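Local coordinates for protein N-acetylmuramoyl-L-alanine amidase (Peptoclostridium difficile, PDB 4RN7) that probably hydrolyses the amide bond between N-acetylmuramic acid and L-alanine in peptidoglycan, with this chain forming the zinc-binding amidase domain of a longer protein, at residues K17-K22 with F151-S156; L33-K38 with I81-E86; G106-A111 with R127-N132. All coordinates share one frame; numbering follows the deposited sequence.

Interaction 1: residues K17-K22 with F151-S156; sequences KGTESK and FLTTPS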
loop_
_atom_site.group_PDB
_atom_site.type_symbol
_atom_site.label_atom_id
_atom_site.label_comp_id
_atom_site.label_asym_id
_atom_site.label_seq_id
_atom_site.Cartn_x
_atom_site.Cartn_y
_atom_site.Cartn_z
ATOM N N LYS A 17 0.277 -16.531 -1.130
ATOM C CA LYS A 17 -0.927 -16.083 -0.434
ATOM C C LYS A 17 -0.672 -14.946 0.551
ATOM O O LYS A 17 -1.613 -14.265 0.969
ATOM C CB LYS A 17 -1.572 -17.253 0.318
ATOM C CG LYS A 17 -1.998 -18.427 -0.566
ATOM C CD LYS A 17 -2.460 -19.617 0.268
ATOM N N GLY A 18 0.581 -14.730 0.938
ATOM C CA GLY A 18 0.843 -13.777 2.008
ATOM C C GLY A 18 0.344 -14.357 3.313
ATOM O O GLY A 18 0.183 -15.574 3.423
ATOM N N THR A 19 0.086 -13.508 4.308
ATOM C CA THR A 19 -0.391 -14.006 5.588
ATOM C C THR A 19 -1.776 -14.640 5.449
ATOM O O THR A 19 -2.583 -14.202 4.627
ATOM C CB THR A 19 -0.429 -12.879 6.629
ATOM O OG1 THR A 19 0.843 -12.222 6.656
ATOM C CG2 THR A 19 -0.741 -13.430 8.000
ATOM N N GLU A 20 -2.038 -15.673 6.246
ATOM C CA GLU A 20 -3.323 -16.365 6.234
ATOM C C GLU A 20 -3.970 -16.288 7.614
ATOM O O GLU A 20 -3.352 -16.669 8.611
ATOM C CB GLU A 20 -3.126 -17.832 5.827
ATOM C CG GLU A 20 -4.326 -18.733 6.087
ATOM N N SER A 21 -5.202 -15.786 7.678
ATOM C CA SER A 21 -5.953 -15.726 8.935
ATOM C C SER A 21 -6.046 -17.092 9.598
ATOM O O SER A 21 -6.354 -18.083 8.932
ATOM C CB SER A 21 -7.368 -15.197 8.689
ATOM O OG SER A 21 -8.220 -15.528 9.772
ATOM N N LYS A 22 -5.793 -17.145 10.902
ATOM C CA LYS A 22 -5.880 -18.384 11.670
ATOM C C LYS A 22 -7.321 -18.652 12.081
ATOM O O LYS A 22 -7.662 -19.747 12.528
ATOM C CB LYS A 22 -5.001 -18.288 12.919
ATOM C CG LYS A 22 -3.677 -19.044 12.831
ATOM C CD LYS A 22 -2.798 -18.759 14.048
ATOM C CE LYS A 22 -1.553 -19.635 14.069
ATOM N N PHE A 151 -3.035 -5.548 11.042
ATOM C CA PHE A 151 -2.518 -6.890 11.300
ATOM C C PHE A 151 -3.550 -7.967 11.012
ATOM O O PHE A 151 -4.491 -8.142 11.768
ATOM C CB PHE A 151 -2.044 -7.001 12.754
ATOM C CG PHE A 151 -0.684 -6.405 12.984
ATOM C CD1 PHE A 151 -0.517 -5.030 13.028
ATOM C CD2 PHE A 151 0.432 -7.217 13.109
ATOM C CE1 PHE A 151 0.751 -4.471 13.214
ATOM C CE2 PHE A 151 1.696 -6.670 13.284
ATOM C CZ PHE A 151 1.853 -5.294 13.336
ATOM N N LEU A 152 -3.377 -8.708 9.920
ATOM C CA LEU A 152 -4.343 -9.755 9.607
ATOM C C LEU A 152 -4.310 -10.864 10.647
ATOM O O LEU A 152 -5.281 -11.599 10.814
ATOM C CB LEU A 152 -4.090 -10.331 8.207
ATOM C CG LEU A 152 -5.074 -11.421 7.772
ATOM C CD1 LEU A 152 -6.486 -10.873 7.717
ATOM C CD2 LEU A 152 -4.659 -11.963 6.410
ATOM N N THR A 153 -3.196 -10.971 11.368
ATOM C CA THR A 153 -3.050 -11.968 12.432
ATOM C C THR A 153 -3.793 -11.643 13.749
ATOM O O THR A 153 -3.858 -12.477 14.656
ATOM C CB THR A 153 -1.552 -12.261 12.717
ATOM O OG1 THR A 153 -0.837 -11.028 12.924
ATOM C CG2 THR A 153 -0.931 -13.016 11.540
ATOM N N THR A 154 -4.349 -10.436 13.839
ATOM C CA THR A 154 -5.099 -10.006 15.023
ATOM C C THR A 154 -6.581 -9.983 14.657
ATOM O O THR A 154 -6.991 -9.218 13.777
ATOM C CB THR A 154 -4.654 -8.608 15.473
ATOM O OG1 THR A 154 -3.273 -8.649 15.847
ATOM C CG2 THR A 154 -5.466 -8.152 16.682
ATOM N N PRO A 155 -7.379 -10.846 15.303
ATOM C CA PRO A 155 -8.799 -10.991 14.961
ATOM C C PRO A 155 -9.579 -9.676 14.879
ATOM O O PRO A 155 -10.335 -9.520 13.930
ATOM C CB PRO A 155 -9.337 -11.871 16.086
ATOM C CG PRO A 155 -8.170 -12.746 16.443
ATOM C CD PRO A 155 -6.967 -11.816 16.336
ATOM N N SER A 156 -9.423 -8.758 15.835
ATOM C CA SER A 156 -10.075 -7.450 15.687
ATOM C C SER A 156 -9.704 -6.716 14.384
ATOM O O SER A 156 -10.575 -6.123 13.729
ATOM C CB SER A 156 -9.802 -6.556 16.908
ATOM O OG SER A 156 -8.451 -6.111 16.922
#
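Thr19 lies in the loop beside the zinc site that runs from strand 4-10 to helix 28-44, and it packs on Leu152 and Thr153 of the type I beta turn Phe151 to Thr154. The turn is closed by Thr154 N bonding Phe151 O at 3.1 Å. No hydrogen bond joins the two segments; methyl groups make the contact. Thr19 CG2 meets Thr153 CG2 at 3.6 Å, the two side chains crossing at about a right angle. At Thr153 the hydroxyl sits between the backbone N and the carbonyl carbon (chi1 51°), which leaves CG2 beside the backbone N to face Thr19, while OG1 bonds Glu86 N. Leu152, with CG anti to the backbone N (chi1 -179°), points its CD2 at the loop backbone: it touches Thr19 O at 3.5 Å, and Ser21 adds only its backbone N, 4.1 Å from Leu152 CD2. The backbone N of Thr19 bonds OE1 of the zinc ligand Glu28, so the loop residue that rests on the turn also holds a first-shell carboxylate. In the conformer given, Ser21 OG lies by Thr23, Ser24 and Glu158 of helix 155-161, bonds that remain tentative. The turn itself continues strand 144-151 into that helix, and Leu152 packs on Leu83 of the neighbouring strand 77-84, whose Asn84 also shares a backbone bond with Leu152.

Interaction 2: residues L33-K38 with I81-E86; sequences LQIAKK and IHLNAE. With ZN (zinc ion), chain B.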
loop_
_atom_site.group_PDB
_atom_site.type_symbol
_atom_site.label_atom_id
_atom_site.label_comp_id
_atom_site.label_asym_id
_atom_site.label_seq_id
_atom_site.Cartn_x
_atom_site.Cartn_y
_atom_site.Cartn_z
ATOM N N LEU A 33 -5.643 -7.041 -2.846
ATOM C CA LEU A 33 -6.218 -6.726 -4.156
ATOM C C LEU A 33 -7.500 -5.903 -3.975
ATOM O O LEU A 33 -7.731 -4.959 -4.732
ATOM C CB LEU A 33 -6.497 -8.003 -4.938
ATOM C CG LEU A 33 -6.949 -7.824 -6.381
ATOM C CD1 LEU A 33 -5.859 -7.078 -7.148
ATOM C CD2 LEU A 33 -7.212 -9.185 -7.017
ATOM N N GLN A 34 -8.303 -6.224 -2.953
ATOM C CA GLN A 34 -9.549 -5.502 -2.725
ATOM C C GLN A 34 -9.264 -4.053 -2.383
ATOM O O GLN A 34 -9.878 -3.140 -2.938
ATOM C CB GLN A 34 -10.365 -6.144 -1.593
ATOM C CG GLN A 34 -10.957 -7.499 -1.953
ATOM C CD GLN A 34 -11.665 -8.148 -0.776
ATOM O OE1 GLN A 34 -11.853 -7.529 0.268
ATOM N NE2 GLN A 34 -12.049 -9.406 -0.940
ATOM N N ILE A 35 -8.329 -3.847 -1.466
ATOM C CA ILE A 35 -7.962 -2.500 -1.051
ATOM C C ILE A 35 -7.336 -1.730 -2.217
ATOM O O ILE A 35 -7.667 -0.562 -2.436
ATOM C CB ILE A 35 -7.002 -2.552 0.146
ATOM C CG1 ILE A 35 -7.742 -3.066 1.391
ATOM C CG2 ILE A 35 -6.382 -1.189 0.423
ATOM C CD1 ILE A 35 -6.822 -3.420 2.549
ATOM N N ALA A 36 -6.455 -2.386 -2.976
ATOM C CA ALA A 36 -5.774 -1.746 -4.098
ATOM C C ALA A 36 -6.760 -1.333 -5.185
ATOM O O ALA A 36 -6.597 -0.287 -5.820
ATOM C CB ALA A 36 -4.721 -2.686 -4.688
ATOM N N LYS A 37 -7.769 -2.168 -5.421
ATOM C CA LYS A 37 -8.761 -1.859 -6.442
ATOM C C LYS A 37 -9.532 -0.597 -6.084
ATOM O O LYS A 37 -9.813 0.228 -6.955
ATOM C CB LYS A 37 -9.714 -3.031 -6.662
ATOM C CG LYS A 37 -9.125 -4.115 -7.560
ATOM C CD LYS A 37 -10.099 -5.262 -7.756
ATOM C CE LYS A 37 -9.529 -6.286 -8.733
ATOM N NZ LYS A 37 -10.365 -7.520 -8.801
ATOM N N LYS A 38 -9.878 -0.447 -4.807
ATOM C CA LYS A 38 -10.566 0.754 -4.361
ATOM C C LYS A 38 -9.662 1.967 -4.510
ATOM O O LYS A 38 -10.109 3.025 -4.968
ATOM C CB LYS A 38 -11.032 0.605 -2.909
ATOM C CG LYS A 38 -12.221 -0.331 -2.756
ATOM C CD LYS A 38 -12.812 -0.230 -1.344
ATOM C CE LYS A 38 -13.996 -1.174 -1.175
ATOM N NZ LYS A 38 -13.621 -2.576 -1.494
ATOM N N ILE A 81 0.597 -2.232 -1.374
ATOM C CA ILE A 81 -0.446 -2.458 -0.368
ATOM C C ILE A 81 -0.275 -3.851 0.229
ATOM O O ILE A 81 -0.372 -4.845 -0.492
ATOM C CB ILE A 81 -1.837 -2.362 -1.016
ATOM C CG1 ILE A 81 -2.072 -0.939 -1.554
ATOM C CG2 ILE A 81 -2.922 -2.746 -0.013
ATOM C CD1 ILE A 81 -2.078 0.141 -0.458
ATOM N N HIS A 82 -0.013 -3.926 1.534
ATOM C CA HIS A 82 0.191 -5.203 2.216
ATOM C C HIS A 82 -0.597 -5.193 3.525
ATOM O O HIS A 82 -1.153 -4.166 3.890
ATOM C CB HIS A 82 1.664 -5.397 2.555
ATOM C CG HIS A 82 2.489 -5.918 1.422
ATOM N ND1 HIS A 82 3.019 -7.188 1.427
ATOM C CD2 HIS A 82 2.890 -5.345 0.259
ATOM C CE1 HIS A 82 3.711 -7.381 0.317
ATOM N NE2 HIS A 82 3.656 -6.278 -0.409
ATOM N N LEU A 83 -0.665 -6.339 4.202
ATOM C CA LEU A 83 -1.201 -6.393 5.570
ATOM C C LEU A 83 -0.086 -6.909 6.459
ATOM O O LEU A 83 0.742 -7.724 6.044
ATOM C CB LEU A 83 -2.409 -7.323 5.679
ATOM C CG LEU A 83 -3.581 -7.037 4.735
ATOM C CD1 LEU A 83 -4.672 -8.100 4.888
ATOM C CD2 LEU A 83 -4.141 -5.649 5.016
ATOM N N ASN A 84 -0.057 -6.438 7.691
ATOM C CA ASN A 84 1.004 -6.824 8.578
ATOM C C ASN A 84 0.719 -8.182 9.216
ATOM O O ASN A 84 -0.414 -8.695 9.174
ATOM C CB ASN A 84 1.188 -5.744 9.653
ATOM C CG ASN A 84 2.649 -5.486 9.971
ATOM O OD1 ASN A 84 3.462 -6.408 9.966
ATOM N ND2 ASN A 84 2.989 -4.230 10.251
ATOM N N ALA A 85 1.751 -8.766 9.810
ATOM C CA ALA A 85 1.600 -10.029 10.514
ATOM C C ALA A 85 2.603 -10.098 11.649
ATOM O O ALA A 85 3.753 -9.680 11.489
ATOM C CB ALA A 85 1.817 -11.201 9.563
ATOM N N GLU A 86 2.158 -10.611 12.791
ATOM C CA GLU A 86 3.053 -10.995 13.875
ATOM C C GLU A 86 3.433 -12.457 13.685
ATOM O O GLU A 86 2.552 -13.303 13.531
ATOM C CB GLU A 86 2.329 -10.873 15.210
ATOM C CG GLU A 86 2.439 -9.543 15.912
ATOM C CD GLU A 86 1.751 -9.575 17.264
ATOM O OE1 GLU A 86 0.504 -9.649 17.293
ATOM O OE2 GLU A 86 2.445 -9.549 18.301
HETATM ZN ZN ZN B . 2.712 -8.812 2.694
#
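His82 ND1 binds the zinc ion at 2.1 Å, while Ile81 and Leu83, the residues flanking it on strand 77-84, pack on Ile35 and Ala36 of helix 28-44. His12 and Glu28 supply the other protein ligands, and Glu28 OE2 is held twice, by the metal and by Leu83 N. The bond from CA to CB of His82 leads away from the helix, and CG lies beside the backbone N (chi1 -82°), placing the imidazole on the zinc side. The alternation of the strand sends Ile81 to the other side. Its CG2, anti to the backbone N, meets Ile35 CG2 at 3.8 Å, the two side chains crossing obliquely, and Ile81 CG1 lies 4.5 Å from Ala36 CB. Farther along, Ile35 CD1 reaches Leu83 CD2 at 4.3 Å. The axes of the short helix and strand segments approach to 8.4 Å, with 140° between their N-to-C directions. Beyond the packed part, Asn84 OD1 takes a bent bond from Ala85 N (2.9 Å), in the carbonyl plane and on a lone pair. From helix 164-185, Leu170 packs on Ile35 and Ile174 on Ile81. All four touching residues are buried and only hydrocarbon meets hydrocarbon between them, so the contact itself is apolar, with the zinc ligand His82 pointing away from a helix that begins with another ligand, Glu28.

Interaction 3: residues G106-A111 with R127-N132; sequences GSKELA and RGIVEN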
loop_
_atom_site.group_PDB
_atom_site.type_symbol
_atom_site.label_atom_id
_atom_site.label_comp_id
_atom_site.label_asym_id
_atom_site.label_seq_id
_atom_site.Cartn_x
_atom_site.Cartn_y
_atom_site.Cartn_z
ATOM N N GLY A 106 12.494 11.644 -1.467
ATOM C CA GLY A 106 11.157 12.109 -1.140
ATOM C C GLY A 106 10.235 10.995 -0.677
ATOM O O GLY A 106 9.092 11.250 -0.290
ATOM N N SER A 107 10.732 9.759 -0.727
ATOM C CA SER A 107 9.994 8.601 -0.221
ATOM C C SER A 107 9.611 8.759 1.250
ATOM O O SER A 107 8.511 8.375 1.662
ATOM C CB SER A 107 10.823 7.324 -0.384
ATOM O OG SER A 107 11.033 7.013 -1.749
ATOM N N LYS A 108 10.532 9.298 2.042
ATOM C CA LYS A 108 10.281 9.474 3.467
ATOM C C LYS A 108 9.149 10.480 3.666
ATOM O O LYS A 108 8.254 10.278 4.496
ATOM C CB LYS A 108 11.552 9.943 4.179
ATOM C CG LYS A 108 11.363 10.241 5.666
ATOM C CD LYS A 108 12.695 10.536 6.346
ATOM C CE LYS A 108 12.522 10.664 7.851
ATOM N NZ LYS A 108 13.821 10.758 8.574
ATOM N N GLU A 109 9.189 11.557 2.885
ATOM C CA GLU A 109 8.153 12.582 2.934
ATOM C C GLU A 109 6.791 12.025 2.479
ATOM O O GLU A 109 5.755 12.297 3.096
ATOM C CB GLU A 109 8.574 13.786 2.084
ATOM C CG GLU A 109 9.733 14.618 2.670
ATOM C CD GLU A 109 11.059 13.863 2.771
ATOM O OE1 GLU A 109 11.351 13.010 1.906
ATOM O OE2 GLU A 109 11.816 14.125 3.729
ATOM N N LEU A 110 6.801 11.244 1.402
ATOM C CA LEU A 110 5.588 10.588 0.911
ATOM C C LEU A 110 4.995 9.672 1.982
ATOM O O LEU A 110 3.787 9.676 2.220
ATOM C CB LEU A 110 5.899 9.784 -0.360
ATOM C CG LEU A 110 4.815 8.852 -0.914
ATOM C CD1 LEU A 110 3.557 9.625 -1.316
ATOM C CD2 LEU A 110 5.352 8.047 -2.094
ATOM N N ALA A 111 5.861 8.895 2.630
ATOM C CA ALA A 111 5.449 7.977 3.683
ATOM C C ALA A 111 4.770 8.706 4.839
ATOM O O ALA A 111 3.722 8.274 5.317
ATOM C CB ALA A 111 6.650 7.178 4.192
ATOM N N ARG A 127 1.319 3.650 13.925
ATOM C CA ARG A 127 2.591 2.966 14.135
ATOM C C ARG A 127 3.757 3.716 13.484
ATOM O O ARG A 127 4.912 3.297 13.601
ATOM C CB ARG A 127 2.527 1.524 13.617
ATOM C CG ARG A 127 1.462 0.670 14.300
ATOM C CD ARG A 127 1.395 -0.744 13.717
ATOM N NE ARG A 127 2.625 -1.500 13.944
ATOM C CZ ARG A 127 2.852 -2.231 15.029
ATOM N NH1 ARG A 127 1.941 -2.309 15.990
ATOM N NH2 ARG A 127 3.996 -2.882 15.164
ATOM N N GLY A 128 3.453 4.825 12.812
ATOM C CA GLY A 128 4.485 5.686 12.251
ATOM C C GLY A 128 5.041 5.177 10.937
ATOM O O GLY A 128 4.432 4.328 10.285
ATOM N N ILE A 129 6.202 5.704 10.555
ATOM C CA ILE A 129 6.863 5.298 9.320
ATOM C C ILE A 129 8.159 4.561 9.653
ATOM O O ILE A 129 8.763 4.797 10.709
ATOM C CB ILE A 129 7.137 6.502 8.402
ATOM C CG1 ILE A 129 8.125 7.479 9.053
ATOM C CG2 ILE A 129 5.830 7.209 8.063
ATOM C CD1 ILE A 129 8.561 8.617 8.131
ATOM N N VAL A 130 8.574 3.662 8.759
ATOM C CA VAL A 130 9.681 2.745 9.028
ATOM C C VAL A 130 10.564 2.602 7.789
ATOM O O VAL A 130 10.053 2.462 6.682
ATOM C CB VAL A 130 9.149 1.326 9.356
ATOM C CG1 VAL A 130 10.281 0.413 9.781
ATOM C CG2 VAL A 130 8.083 1.377 10.432
ATOM N N GLU A 131 11.882 2.632 7.969
ATOM C CA GLU A 131 12.772 2.232 6.884
ATOM C C GLU A 131 12.733 0.717 6.722
ATOM O O GLU A 131 12.771 -0.031 7.709
ATOM C CB GLU A 131 14.210 2.670 7.173
ATOM C CG GLU A 131 14.456 4.157 6.976
ATOM C CD GLU A 131 15.830 4.587 7.448
ATOM O OE1 GLU A 131 16.349 3.978 8.412
ATOM O OE2 GLU A 131 16.388 5.538 6.862
ATOM N N ASN A 132 12.683 0.257 5.479
ATOM C CA ASN A 132 12.687 -1.172 5.214
ATOM C C ASN A 132 13.310 -1.459 3.858
ATOM O O ASN A 132 13.005 -0.782 2.876
ATOM C CB ASN A 132 11.268 -1.733 5.255
ATOM C CG ASN A 132 11.243 -3.253 5.282
ATOM O OD1 ASN A 132 11.503 -3.910 4.273
ATOM N ND2 ASN A 132 10.923 -3.819 6.443
HETATM O O HOH W 1 15.035 7.909 7.240
#
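Ile129 of strand 126-131 packs on Lys108 and Ala111 of helix 107-122, inside the beta-alpha-beta unit made by strand 95-99, this helix and this strand. The apolar contact rests on the two branches of the isoleucine. Its CG2 lies 4.0 Å from Ala111 CB and comes closer still, 3.6 Å, to the backbone atom Ala111 O. The other arm, CG1, stands between the backbone N and the carbonyl carbon (chi1 64°) and carries CD1 to the preceding helical turn, where it meets Lys108 CG at 4.1 Å. The lysine chain passes across the isoleucine at about a right angle. Ile129 thus bridges two successive turns of the helix, and Tyr99 of the adjoining strand, with Gln112 and Gln115 of the helix, packs around it. One water-mediated polar link lies on the exposed side. Lys108 is fully extended beyond CG and brings its ammonium to within 6.1 Å of the carboxylate, measured from NZ to Glu131 OE2, too far for direct contact; the opposite charges may still attract weakly. Glu131 OE2 also accepts a bond from Lys102 N, which gives that oxygen a second partner. Between the two charged groups sits a water whose O donates to Glu131 OE2 at 2.8 Å. From Lys108 NZ, 3.4 Å from the water O, it accepts only a weak bond.

Overall arrangement
Starting at the N terminus, the loop 17-22 opens interaction 1, which closes only at 151-156, so both other contacts nest within its span. Interaction 2 comes first inside it, tying helix 28-44 back to the inner strand 77-84; interaction 3 follows in series, joining helix 107-122 to the edge strand 126-131. None cross. Interactions 1 and 2 adjoin at the zinc end of the sheet, where Thr19 OG1 lies 3.2 Å from Ala85 CB. Interaction 3 is away from the metal, about 17 Å from interaction 2 between centres, yet reaches the same sheet; it touches interaction 1 where Phe151 CE1 packs on Arg127 CZ at 3.6 Å.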